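Local coordinates for protein FimX (Pseudomonas aeruginosa PAO1, PDB 3HVA) that serves as a c-di-GMP receptor with GGDEF and EAL domains, of which this chain is the GGDEF domain, and as a whole may have cyclic-guanylate-specific phosphodiesterase activity, at residues A[44-49]-A[98-103]; A[33-38]-A[140-145]; A[60-65]-A[124-129]; A[117-122]-A[133-138]; A[80-85]-A[110-115]. All coordinates share one frame; numbering follows the deposited sequence.

Interaction 1 (A[44-49]-A[98-103]); sequences PSTLAY and ALFKGK
Thr-46 and Phe-100 face each other as an antiparallel hydrogen-bonded pair, and Ala-48 and Ala-98 form the next such pair along strands 45-52 and 95-101, neighbours in the central sheet of the GGDEF domain. The tight part lies here. Phe-100 N reaches Thr-46 O at 2.6 Å, and Ala-48 N meets Ala-98 O at 2.6 Å. The return bond from Thr-46 N to Phe-100 O is longer, at 2.9 Å. On the same face, Ala-48 CB rests 3.9 Å from Ala-98 CB and lies at the edge of the Phe-100 ring, while Leu-112 of helix 105-120 covers both Ala-48 and Phe-100. Leu-47 and Leu-99 turn to the other face, towards helix 24-41. A type II turn from Phe-100 to Lys-103 closes the second segment, with Gly-102 at positive phi. There Ser-45 OG, set beside its own backbone N (chi1 -71°), accepts a bond from Gly-102 N at 3.2 Å, and the Lys-101 side chain is exposed. The chemistry thus passes from short backbone bonds between buried residues to a side-chain hydroxyl that takes up a turn amide.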
# COMPACT_ATOMS: atom_id res chain seq x y z
N PRO A 44 1.23 16.79 9.01
CA PRO A 44 0.76 15.40 9.10
C PRO A 44 0.84 14.66 7.77
O PRO A 44 0.50 15.23 6.73
CB PRO A 44 -0.71 15.58 9.49
CG PRO A 44 -1.07 16.91 8.92
CD PRO A 44 0.14 17.75 9.22
N SER A 45 1.29 13.42 7.81
CA SER A 45 1.23 12.54 6.64
C SER A 45 0.53 11.25 7.04
O SER A 45 0.37 10.97 8.22
CB SER A 45 2.63 12.25 6.11
OG SER A 45 3.20 13.39 5.50
N THR A 46 0.12 10.48 6.05
CA THR A 46 -0.54 9.20 6.32
C THR A 46 0.22 8.05 5.69
O THR A 46 0.62 8.11 4.53
CB THR A 46 -1.99 9.18 5.83
OG1 THR A 46 -2.79 10.03 6.66
CG2 THR A 46 -2.55 7.77 5.89
N LEU A 47 0.42 6.99 6.46
CA LEU A 47 1.04 5.78 5.95
C LEU A 47 -0.01 4.70 5.74
O LEU A 47 -0.71 4.30 6.67
CB LEU A 47 2.11 5.28 6.91
CG LEU A 47 2.64 3.88 6.59
CD1 LEU A 47 3.49 3.89 5.33
CD2 LEU A 47 3.41 3.32 7.77
N ALA A 48 -0.11 4.23 4.50
CA ALA A 48 -0.99 3.11 4.18
C ALA A 48 -0.15 1.85 3.99
O ALA A 48 0.83 1.85 3.25
CB ALA A 48 -1.80 3.41 2.93
N TYR A 49 -0.53 0.79 4.69
CA TYR A 49 0.15 -0.49 4.61
C TYR A 49 -0.80 -1.47 3.92
O TYR A 49 -1.79 -1.89 4.51
CB TYR A 49 0.51 -0.97 6.01
CG TYR A 49 1.57 -2.05 6.08
CD1 TYR A 49 2.89 -1.74 6.38
CD2 TYR A 49 1.24 -3.38 5.87
CE1 TYR A 49 3.85 -2.73 6.45
CE2 TYR A 49 2.19 -4.37 5.93
CZ TYR A 49 3.50 -4.04 6.22
OH TYR A 49 4.46 -5.03 6.29
N ALA A 98 1.86 3.07 0.80
CA ALA A 98 1.54 4.39 0.28
C ALA A 98 1.70 5.45 1.37
O ALA A 98 1.18 5.30 2.47
CB ALA A 98 0.12 4.41 -0.27
N LEU A 99 2.44 6.50 1.05
CA LEU A 99 2.59 7.63 1.95
C LEU A 99 1.82 8.82 1.41
O LEU A 99 2.02 9.24 0.27
CB LEU A 99 4.07 7.98 2.12
CG LEU A 99 4.43 9.12 3.08
CD1 LEU A 99 4.06 8.77 4.51
CD2 LEU A 99 5.92 9.42 2.98
N PHE A 100 0.90 9.35 2.22
CA PHE A 100 0.13 10.52 1.83
C PHE A 100 0.67 11.75 2.56
O PHE A 100 0.17 12.12 3.62
CB PHE A 100 -1.35 10.33 2.16
CG PHE A 100 -2.03 9.30 1.31
CD1 PHE A 100 -2.54 9.63 0.06
CD2 PHE A 100 -2.18 8.00 1.76
CE1 PHE A 100 -3.17 8.69 -0.72
CE2 PHE A 100 -2.82 7.05 0.98
CZ PHE A 100 -3.31 7.39 -0.26
N LYS A 101 1.68 12.38 1.98
CA LYS A 101 2.31 13.53 2.60
C LYS A 101 1.35 14.72 2.69
O LYS A 101 0.74 15.11 1.70
CB LYS A 101 3.59 13.92 1.87
CG LYS A 101 4.63 12.81 1.84
CD LYS A 101 6.03 13.38 1.72
CE LYS A 101 7.07 12.28 1.85
NZ LYS A 101 8.47 12.81 1.92
N GLY A 102 1.23 15.28 3.89
CA GLY A 102 0.41 16.45 4.10
C GLY A 102 -1.03 16.16 4.49
O GLY A 102 -1.81 17.08 4.74
N LYS A 103 -1.39 14.88 4.53
CA LYS A 103 -2.75 14.49 4.83
C LYS A 103 -2.85 13.67 6.11
O LYS A 103 -2.04 12.78 6.35
CB LYS A 103 -3.34 13.67 3.68
CG LYS A 103 -3.58 14.46 2.41
CD LYS A 103 -3.94 13.54 1.26
CE LYS A 103 -4.07 14.30 -0.05
NZ LYS A 103 -5.18 15.29 -0.01

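Interaction 2 (A[33-38]-A[140-145]); sequences AAVQQA and AGLDEK
Leu-142 of strand 135-142 meets Ala-34, Val-35 and Ala-38 of helix 24-41, a helix-on-sheet contact of the alpha/beta GGDEF fold in which the helix lies across one face of the central sheet. The axes of the two short segments make an angle of 60° and approach to 9.4 Å. Along the second segment, Ala-140 and Gly-141 bring the strand up to the contact without touching the helix; the backbone of Ala-140 is bonded to Leu-47 of the neighbouring strand. Leu-142 comes next and does most of the work. Its CG stands beside the backbone N (chi1 -88°), and the side chain crosses that of Val-35 at about a right angle. Leu-142 CD1 lies 3.7 Å from both Ala-34 CB and Val-35 CG2, while its CD2 presses closer on the same Val-35 methyl, at 3.4 Å, tighter than usual van der Waals contact. Nearer the root, Leu-142 CB faces Ala-38 CB at 4.1 Å. Val-152 of helix 149-164 also packs on Leu-142, and Ala-149 of that helix meets Val-35. At Asp-143 the chain leaves the strand; its CB points away from the helix, but its carbonyl O lies 3.7 Å from Ala-38 CB. Glu-144 then swings outward to solvent, its carboxylate held by a salt bridge from OE2 to Arg-42 NE. The aliphatic base of Glu-144 remains by the helix, with both CB and CG 3.4 Å from Ala-38 O.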
# COMPACT_ATOMS: atom_id res chain seq x y z
N ALA A 33 11.96 10.97 6.08
CA ALA A 33 11.84 12.40 5.83
C ALA A 33 10.46 12.94 6.22
O ALA A 33 10.35 14.05 6.72
CB ALA A 33 12.14 12.71 4.37
N ALA A 34 9.43 12.14 5.98
CA ALA A 34 8.06 12.56 6.26
C ALA A 34 7.78 12.65 7.76
O ALA A 34 6.94 13.42 8.20
CB ALA A 34 7.06 11.63 5.59
N VAL A 35 8.50 11.84 8.54
CA VAL A 35 8.37 11.86 9.99
C VAL A 35 9.06 13.10 10.56
O VAL A 35 8.53 13.76 11.45
CB VAL A 35 8.99 10.61 10.63
CG1 VAL A 35 8.94 10.71 12.15
CG2 VAL A 35 8.29 9.36 10.13
N GLN A 36 10.25 13.40 10.04
CA GLN A 36 11.00 14.57 10.47
C GLN A 36 10.16 15.82 10.22
O GLN A 36 10.11 16.72 11.06
CB GLN A 36 12.33 14.65 9.72
CG GLN A 36 13.54 14.89 10.62
CD GLN A 36 13.79 16.36 10.91
OE1 GLN A 36 13.81 17.19 10.01
NE2 GLN A 36 14.00 16.68 12.18
N GLN A 37 9.50 15.86 9.07
CA GLN A 37 8.60 16.97 8.75
C GLN A 37 7.45 17.05 9.73
O GLN A 37 6.98 18.14 10.08
CB GLN A 37 8.05 16.82 7.33
CG GLN A 37 8.65 17.78 6.31
CD GLN A 37 9.87 17.22 5.60
OE1 GLN A 37 9.74 16.48 4.62
NE2 GLN A 37 11.05 17.60 6.06
N ALA A 38 6.99 15.89 10.18
CA ALA A 38 5.81 15.80 11.04
C ALA A 38 6.09 16.24 12.47
O ALA A 38 5.19 16.75 13.15
CB ALA A 38 5.24 14.39 11.01
N ALA A 140 -1.93 4.44 9.27
CA ALA A 140 -1.35 5.08 10.46
C ALA A 140 -0.86 6.50 10.17
O ALA A 140 -0.18 6.73 9.17
CB ALA A 140 -0.22 4.23 11.02
N GLY A 141 -1.20 7.43 11.05
CA GLY A 141 -0.85 8.82 10.84
C GLY A 141 0.55 9.22 11.29
O GLY A 141 1.12 8.62 12.20
N LEU A 142 1.09 10.24 10.62
CA LEU A 142 2.35 10.85 11.01
C LEU A 142 2.06 12.22 11.60
O LEU A 142 1.52 13.09 10.92
CB LEU A 142 3.28 11.00 9.81
CG LEU A 142 4.17 9.81 9.50
CD1 LEU A 142 5.09 10.11 8.35
CD2 LEU A 142 4.98 9.47 10.72
N ASP A 143 2.43 12.41 12.86
CA ASP A 143 2.14 13.66 13.54
C ASP A 143 3.31 14.09 14.42
O ASP A 143 4.35 13.42 14.45
CB ASP A 143 0.85 13.54 14.34
CG ASP A 143 1.00 12.64 15.55
OD1 ASP A 143 1.39 13.15 16.61
OD2 ASP A 143 0.71 11.43 15.45
N GLU A 144 3.14 15.20 15.13
CA GLU A 144 4.20 15.74 15.98
C GLU A 144 4.31 14.96 17.28
O GLU A 144 5.32 15.05 17.99
CB GLU A 144 3.91 17.20 16.29
CG GLU A 144 2.84 17.81 15.42
CD GLU A 144 1.82 18.57 16.23
OE1 GLU A 144 1.56 18.16 17.38
OE2 GLU A 144 1.28 19.56 15.71
N LYS A 145 3.26 14.21 17.60
CA LYS A 145 3.31 13.28 18.72
C LYS A 145 3.91 11.94 18.29
O LYS A 145 3.77 10.94 19.00
CB LYS A 145 1.92 13.02 19.31
CG LYS A 145 1.20 14.24 19.87
CD LYS A 145 -0.24 13.85 20.15
CE LYS A 145 -1.13 15.05 20.40
NZ LYS A 145 -2.55 14.69 20.12

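Interaction 3 (A[60-65]-A[124-129]); sequences ADHGLS and FELNGR
His-62 lays its imidazole between two neighbours from the segment 124-129: Leu-126 covers one face, and the Arg-129 guanidinium comes obliquely to CE1, which lies over one guanidinium face, toward its rim. Leu-126 CD1 sits almost exactly over the ring centre, 3.7 Å from the centroid and 7° off the normal, a CH-pi contact. The guanidinium is turned only 19° from the ring plane, and Asp-61 CB lies over the imidazole face opposite Leu-126. A hydrogen bond from Arg-129 NH1 to Asp-61 O at 2.8 Å holds one edge of the guanidinium, lying in the guanidinium plane although the donor stands well above the carbonyl plane. To reach it, the arginine chain folds at chi2 and chi3. In the plane of the imidazole, ND1 of His-62 is joined to a water at 2.8 Å, and that water donates to Leu-126 O. A second water donates to His-62 O and accepts from Asn-127 ND2. The same amide nitrogen gives a direct bond to Ser-65 OG at 2.8 Å, nearly in the amide plane; Ser-65 OG lies anti to its own backbone N (chi1 179°), on the side of the hairpin. This mostly exposed contact, polar and water-bridged around one apolar methyl, is that of a beta-hairpin, strands 124-126 and 129-131, whose turn is docked on a kinked part of helix 55-82.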
# COMPACT_ATOMS: atom_id res chain seq x y z
N ALA A 60 -0.32 -19.80 -5.97
CA ALA A 60 -0.46 -21.23 -6.17
C ALA A 60 -1.14 -21.53 -7.50
O ALA A 60 -0.74 -22.44 -8.23
CB ALA A 60 -1.26 -21.84 -5.03
N ASP A 61 -2.18 -20.76 -7.81
CA ASP A 61 -2.98 -20.99 -9.01
C ASP A 61 -2.37 -20.37 -10.27
O ASP A 61 -2.54 -20.90 -11.37
CB ASP A 61 -4.40 -20.45 -8.80
CG ASP A 61 -5.14 -21.17 -7.70
OD1 ASP A 61 -4.67 -22.23 -7.26
OD2 ASP A 61 -6.21 -20.66 -7.28
N HIS A 62 -1.67 -19.26 -10.10
CA HIS A 62 -1.19 -18.49 -11.24
C HIS A 62 0.33 -18.51 -11.41
O HIS A 62 0.85 -18.21 -12.49
CB HIS A 62 -1.69 -17.04 -11.16
CG HIS A 62 -3.19 -16.92 -11.13
ND1 HIS A 62 -3.96 -17.06 -12.26
CD2 HIS A 62 -4.04 -16.68 -10.11
CE1 HIS A 62 -5.23 -16.90 -11.94
NE2 HIS A 62 -5.31 -16.68 -10.64
N GLY A 63 1.05 -18.88 -10.36
CA GLY A 63 2.50 -18.97 -10.44
C GLY A 63 3.18 -17.62 -10.61
O GLY A 63 2.53 -16.58 -10.56
N LEU A 64 4.50 -17.64 -10.82
CA LEU A 64 5.29 -16.41 -10.92
C LEU A 64 4.79 -15.48 -12.02
O LEU A 64 4.64 -14.28 -11.81
CB LEU A 64 6.76 -16.74 -11.14
CG LEU A 64 7.44 -17.63 -10.10
CD1 LEU A 64 8.94 -17.64 -10.31
CD2 LEU A 64 7.11 -17.17 -8.70
N SER A 65 4.55 -16.05 -13.20
CA SER A 65 4.08 -15.26 -14.33
C SER A 65 2.74 -14.60 -14.04
O SER A 65 2.54 -13.42 -14.31
CB SER A 65 3.96 -16.16 -15.56
OG SER A 65 3.49 -15.43 -16.67
N PHE A 124 -9.00 -9.20 -13.16
CA PHE A 124 -7.63 -9.25 -13.67
C PHE A 124 -7.48 -10.32 -14.75
O PHE A 124 -7.92 -11.46 -14.56
CB PHE A 124 -6.64 -9.51 -12.54
CG PHE A 124 -6.59 -8.42 -11.50
CD1 PHE A 124 -7.30 -8.54 -10.32
CD2 PHE A 124 -5.84 -7.28 -11.71
CE1 PHE A 124 -7.26 -7.54 -9.37
CE2 PHE A 124 -5.79 -6.27 -10.76
CZ PHE A 124 -6.51 -6.40 -9.59
N GLU A 125 -6.87 -9.96 -15.87
CA GLU A 125 -6.56 -10.93 -16.91
C GLU A 125 -5.12 -11.40 -16.74
O GLU A 125 -4.19 -10.63 -16.96
CB GLU A 125 -6.72 -10.34 -18.30
CG GLU A 125 -7.36 -8.97 -18.37
CD GLU A 125 -6.88 -8.18 -19.57
OE1 GLU A 125 -5.66 -7.90 -19.64
OE2 GLU A 125 -7.71 -7.85 -20.44
N LEU A 126 -4.95 -12.66 -16.37
CA LEU A 126 -3.61 -13.21 -16.14
C LEU A 126 -3.33 -14.39 -17.05
O LEU A 126 -3.83 -15.49 -16.82
CB LEU A 126 -3.48 -13.65 -14.68
CG LEU A 126 -3.96 -12.65 -13.64
CD1 LEU A 126 -4.16 -13.33 -12.30
CD2 LEU A 126 -2.99 -11.48 -13.52
N ASN A 127 -2.53 -14.16 -18.09
CA ASN A 127 -2.22 -15.21 -19.05
C ASN A 127 -3.47 -15.95 -19.48
O ASN A 127 -3.61 -17.15 -19.23
CB ASN A 127 -1.20 -16.19 -18.47
CG ASN A 127 0.15 -15.54 -18.21
OD1 ASN A 127 0.61 -14.72 -18.99
ND2 ASN A 127 0.78 -15.93 -17.11
N GLY A 128 -4.39 -15.23 -20.11
CA GLY A 128 -5.65 -15.80 -20.53
C GLY A 128 -6.61 -15.96 -19.36
O GLY A 128 -7.78 -15.60 -19.45
N ARG A 129 -6.10 -16.49 -18.25
CA ARG A 129 -6.92 -16.76 -17.08
C ARG A 129 -7.45 -15.48 -16.44
O ARG A 129 -6.92 -14.39 -16.67
CB ARG A 129 -6.15 -17.59 -16.05
CG ARG A 129 -5.37 -18.76 -16.63
CD ARG A 129 -5.66 -20.03 -15.87
NE ARG A 129 -6.31 -19.76 -14.59
CZ ARG A 129 -5.75 -19.94 -13.40
NH1 ARG A 129 -4.51 -20.43 -13.31
NH2 ARG A 129 -6.42 -19.66 -12.29
O HOH W 1 -0.41 -17.68 -15.14
O HOH W 2 -2.98 -17.62 -14.79

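Interaction 4 (A[117-122]-A[133-138]); sequences KKVENH and ATLSIG
Val-119, near the end of helix 105-120, has the most surface buried here: its CG1 meets both the Ala-133 carbonyl and Leu-135, and its CG2 meets Leu-135. CG1, anti to the backbone N (chi1 170°), lies 3.2 Å from Ala-133 O. CG2 points to Leu-135 and comes within 3.5 Å of its CD1. The two side chains cross at about a right angle, and Leu-135 CG lies 3.8 Å from Val-119 CG1. Ala-133 is second in buried surface and takes part largely through its carbonyl; besides the valine methyl, Glu-120 CA makes a CA-H...O contact to Ala-133 O at 3.5 Å. After the helix ends at Glu-120 the chain runs through the hairpin of strands 124-126 and 129-131 and then enters strand 135-142 of the central sheet, placing the helix end over one face of that sheet as part of the alpha/beta GGDEF fold. Leu-135 continues the apolar surface, touching Leu-115 and Leu-116 of the same helix and Ile-50 of strand 45-52, while Leu-74 of helix 55-82 packs on Val-119. The polar ends at the margin look elsewhere: Glu-120 OE1 is hydrogen-bonded to Ser-169 OG, and Thr-134 OG1 to Asn-53 OD1.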
# COMPACT_ATOMS: atom_id res chain seq x y z
N LYS A 117 -12.36 -0.35 -3.36
CA LYS A 117 -13.47 -0.81 -4.19
C LYS A 117 -13.06 -1.01 -5.64
O LYS A 117 -13.54 -1.93 -6.30
CB LYS A 117 -14.64 0.17 -4.09
CG LYS A 117 -15.29 0.19 -2.71
CD LYS A 117 -16.11 1.44 -2.49
CE LYS A 117 -16.72 1.46 -1.09
NZ LYS A 117 -17.12 2.83 -0.67
N LYS A 118 -12.18 -0.15 -6.14
CA LYS A 118 -11.67 -0.28 -7.50
C LYS A 118 -11.08 -1.67 -7.68
O LYS A 118 -11.32 -2.33 -8.69
CB LYS A 118 -10.60 0.77 -7.79
CG LYS A 118 -10.04 0.70 -9.20
CD LYS A 118 -11.12 0.99 -10.23
CE LYS A 118 -10.54 1.15 -11.62
NZ LYS A 118 -11.56 1.67 -12.58
N VAL A 119 -10.31 -2.11 -6.70
CA VAL A 119 -9.68 -3.43 -6.75
C VAL A 119 -10.71 -4.54 -6.59
O VAL A 119 -10.75 -5.48 -7.38
CB VAL A 119 -8.59 -3.58 -5.69
CG1 VAL A 119 -8.12 -5.02 -5.61
CG2 VAL A 119 -7.42 -2.65 -5.99
N GLU A 120 -11.55 -4.43 -5.56
CA GLU A 120 -12.57 -5.44 -5.28
C GLU A 120 -13.47 -5.70 -6.48
O GLU A 120 -13.92 -6.83 -6.70
CB GLU A 120 -13.41 -5.05 -4.06
CG GLU A 120 -14.76 -5.76 -4.02
CD GLU A 120 -15.52 -5.52 -2.73
OE1 GLU A 120 -15.06 -5.97 -1.66
OE2 GLU A 120 -16.60 -4.89 -2.79
N ASN A 121 -13.74 -4.65 -7.25
CA ASN A 121 -14.61 -4.76 -8.41
C ASN A 121 -13.84 -4.86 -9.72
O ASN A 121 -14.41 -4.65 -10.80
CB ASN A 121 -15.59 -3.58 -8.46
CG ASN A 121 -16.52 -3.54 -7.27
OD1 ASN A 121 -17.32 -4.45 -7.05
ND2 ASN A 121 -16.42 -2.47 -6.48
N HIS A 122 -12.56 -5.19 -9.64
CA HIS A 122 -11.74 -5.29 -10.84
C HIS A 122 -11.40 -6.73 -11.20
O HIS A 122 -10.95 -7.51 -10.36
CB HIS A 122 -10.45 -4.48 -10.70
CG HIS A 122 -9.66 -4.38 -11.97
ND1 HIS A 122 -8.72 -5.31 -12.34
CD2 HIS A 122 -9.70 -3.47 -12.97
CE1 HIS A 122 -8.19 -4.98 -13.50
NE2 HIS A 122 -8.77 -3.86 -13.91
N ALA A 133 -9.56 -9.97 -6.69
CA ALA A 133 -8.79 -9.76 -5.47
C ALA A 133 -9.30 -8.58 -4.65
O ALA A 133 -9.86 -7.62 -5.18
CB ALA A 133 -7.31 -9.57 -5.80
N THR A 134 -9.10 -8.67 -3.34
CA THR A 134 -9.42 -7.59 -2.42
C THR A 134 -8.16 -7.21 -1.67
O THR A 134 -7.19 -7.97 -1.64
CB THR A 134 -10.50 -8.01 -1.42
OG1 THR A 134 -9.92 -8.85 -0.42
CG2 THR A 134 -11.63 -8.75 -2.12
N LEU A 135 -8.16 -6.03 -1.06
CA LEU A 135 -7.00 -5.56 -0.32
C LEU A 135 -7.30 -5.42 1.17
O LEU A 135 -8.45 -5.22 1.56
CB LEU A 135 -6.51 -4.22 -0.87
CG LEU A 135 -6.35 -4.13 -2.38
CD1 LEU A 135 -5.93 -2.73 -2.78
CD2 LEU A 135 -5.33 -5.14 -2.87
N SER A 136 -6.27 -5.52 1.99
CA SER A 136 -6.37 -5.21 3.41
C SER A 136 -5.44 -4.04 3.72
O SER A 136 -4.22 -4.16 3.59
CB SER A 136 -6.01 -6.42 4.26
OG SER A 136 -7.05 -7.39 4.23
N ILE A 137 -6.02 -2.92 4.11
CA ILE A 137 -5.25 -1.70 4.28
C ILE A 137 -5.13 -1.27 5.74
O ILE A 137 -6.13 -1.00 6.41
CB ILE A 137 -5.86 -0.53 3.48
CG1 ILE A 137 -5.95 -0.91 2.00
CG2 ILE A 137 -5.03 0.73 3.66
CD1 ILE A 137 -6.53 0.18 1.13
N GLY A 138 -3.89 -1.23 6.22
CA GLY A 138 -3.60 -0.70 7.54
C GLY A 138 -3.14 0.73 7.41
O GLY A 138 -2.22 1.03 6.65

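Interaction 5 (A[80-85]-A[110-115]); sequences EQFGEE and AALQRL
Phe-82 pushes its ring against Ala-111 and Leu-115 of helix 105-120. CZ touches Leu-115 CD2 at 3.4 Å, and the phenylalanine and leucine side chains cross at about a right angle. Ala-111 meets the ring with its CB, 3.9 Å from CD1 of Phe-82, and with its carbonyl, whose O lies at the ring edge 3.3 Å from CE1. Leu-112 adds a longer contact through CD2. Beside the ring, Gln-81 lays the aliphatic part of its side chain along the helix, its CG 3.6 Å from Leu-115 N and its CB 3.9 Å from Leu-115 CD1. Arg-114 borders this on the exposed side, its side chain crossing that of Gln-81 obliquely and curling back so that one guanidinium face lies over Ala-111 CA. With chi1 at 176°, Leu-115 directs CD2 to Phe-82 and CD1 to Gln-81, and the helix turn from Ala-111 O to Leu-115 N is intact. Gly-83, with positive phi, is the first residue to leave the helical conformation after Phe-82. Further out, Phe-82 meets Phe-100 of strand 95-101 edge-to-face, and Leu-112 reaches Val-139 of strand 135-142, so the end of helix 55-82 packs beside helix 105-120, which itself lies on the central sheet.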
# COMPACT_ATOMS: atom_id res chain seq x y z
N GLU A 80 -3.40 5.20 -10.51
CA GLU A 80 -4.59 5.84 -11.05
C GLU A 80 -5.45 6.45 -9.96
O GLU A 80 -5.96 7.56 -10.10
CB GLU A 80 -5.41 4.82 -11.84
CG GLU A 80 -6.89 5.14 -11.87
CD GLU A 80 -7.74 3.91 -12.07
OE1 GLU A 80 -7.33 3.02 -12.85
OE2 GLU A 80 -8.82 3.82 -11.45
N GLN A 81 -5.61 5.71 -8.86
CA GLN A 81 -6.54 6.09 -7.81
C GLN A 81 -5.95 7.13 -6.86
O GLN A 81 -6.68 7.91 -6.25
CB GLN A 81 -6.98 4.86 -7.02
CG GLN A 81 -8.48 4.78 -6.81
CD GLN A 81 -9.22 4.37 -8.07
OE1 GLN A 81 -9.00 3.27 -8.59
NE2 GLN A 81 -10.08 5.24 -8.57
N PHE A 82 -4.63 7.14 -6.74
CA PHE A 82 -3.96 8.06 -5.82
C PHE A 82 -3.32 9.24 -6.54
O PHE A 82 -3.15 10.31 -5.97
CB PHE A 82 -2.90 7.32 -4.99
CG PHE A 82 -3.46 6.26 -4.09
CD1 PHE A 82 -4.74 6.39 -3.57
CD2 PHE A 82 -2.71 5.15 -3.75
CE1 PHE A 82 -5.26 5.42 -2.73
CE2 PHE A 82 -3.22 4.18 -2.91
CZ PHE A 82 -4.50 4.32 -2.40
N GLY A 83 -2.97 9.03 -7.81
CA GLY A 83 -2.35 10.07 -8.60
C GLY A 83 -1.13 10.67 -7.92
O GLY A 83 -0.20 9.96 -7.54
N GLU A 84 -1.15 11.99 -7.76
CA GLU A 84 -0.01 12.73 -7.22
C GLU A 84 -0.00 12.73 -5.70
O GLU A 84 0.99 13.09 -5.07
CB GLU A 84 -0.05 14.17 -7.71
CG GLU A 84 1.31 14.77 -8.05
CD GLU A 84 1.50 14.95 -9.54
OE1 GLU A 84 2.66 15.02 -9.99
OE2 GLU A 84 0.49 15.03 -10.27
N GLU A 85 -1.12 12.32 -5.11
CA GLU A 85 -1.33 12.47 -3.67
C GLU A 85 -0.47 11.54 -2.81
O GLU A 85 -0.24 11.82 -1.64
CB GLU A 85 -2.81 12.26 -3.33
CG GLU A 85 -3.75 13.17 -4.11
CD GLU A 85 -3.52 14.64 -3.83
OE1 GLU A 85 -3.53 15.44 -4.78
OE2 GLU A 85 -3.32 14.99 -2.65
N ALA A 110 -10.80 8.89 1.98
CA ALA A 110 -11.57 8.94 0.74
C ALA A 110 -10.89 8.15 -0.37
O ALA A 110 -11.51 7.30 -1.01
CB ALA A 110 -11.79 10.38 0.31
N ALA A 111 -9.61 8.43 -0.58
CA ALA A 111 -8.84 7.77 -1.64
C ALA A 111 -8.58 6.31 -1.32
O ALA A 111 -8.49 5.48 -2.22
CB ALA A 111 -7.52 8.50 -1.87
N LEU A 112 -8.46 5.99 -0.03
CA LEU A 112 -8.26 4.61 0.39
C LEU A 112 -9.54 3.80 0.16
O LEU A 112 -9.48 2.63 -0.19
CB LEU A 112 -7.85 4.54 1.86
CG LEU A 112 -6.53 5.22 2.22
CD1 LEU A 112 -6.34 5.26 3.73
CD2 LEU A 112 -5.36 4.53 1.55
N GLN A 113 -10.68 4.44 0.38
CA GLN A 113 -11.97 3.81 0.14
C GLN A 113 -12.16 3.57 -1.35
O GLN A 113 -12.67 2.53 -1.76
CB GLN A 113 -13.10 4.68 0.68
CG GLN A 113 -13.15 4.77 2.19
CD GLN A 113 -13.40 3.42 2.84
OE1 GLN A 113 -13.63 2.43 2.15
NE2 GLN A 113 -13.37 3.39 4.16
N ARG A 114 -11.75 4.55 -2.15
CA ARG A 114 -11.91 4.48 -3.59
C ARG A 114 -11.09 3.34 -4.18
O ARG A 114 -11.60 2.55 -4.98
CB ARG A 114 -11.53 5.83 -4.22
CG ARG A 114 -12.30 6.16 -5.49
CD ARG A 114 -12.44 7.66 -5.70
NE ARG A 114 -11.17 8.37 -5.55
CZ ARG A 114 -10.88 9.20 -4.55
NH1 ARG A 114 -11.78 9.44 -3.61
NH2 ARG A 114 -9.70 9.80 -4.51
N LEU A 115 -9.82 3.24 -3.79
CA LEU A 115 -8.95 2.17 -4.26
C LEU A 115 -9.50 0.80 -3.85
O LEU A 115 -9.62 -0.10 -4.68
CB LEU A 115 -7.54 2.33 -3.70
CG LEU A 115 -6.59 1.19 -4.08
CD1 LEU A 115 -6.18 1.31 -5.54
CD2 LEU A 115 -5.36 1.17 -3.18

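In the fold
Interactions 1, 2 and 4 are buried, interaction 5 is partly so, and interaction 3 lies at the surface, its centre about 31 Å from that of interaction 1. Interaction 1 is strand pairing within the central sheet, carried by backbone hydrogen bonds; interactions 2 and 4 pack helices on strand 135-142 at different points along it and have no hydrogen bond across them. Interactions 4 and 5 share helix 105-120, while Phe-100 links interaction 1 to interaction 5 through Phe-82. Helix 55-82 serves both 5 and 3, mostly apolar at its end but polar and water-bridged where the hairpin docks.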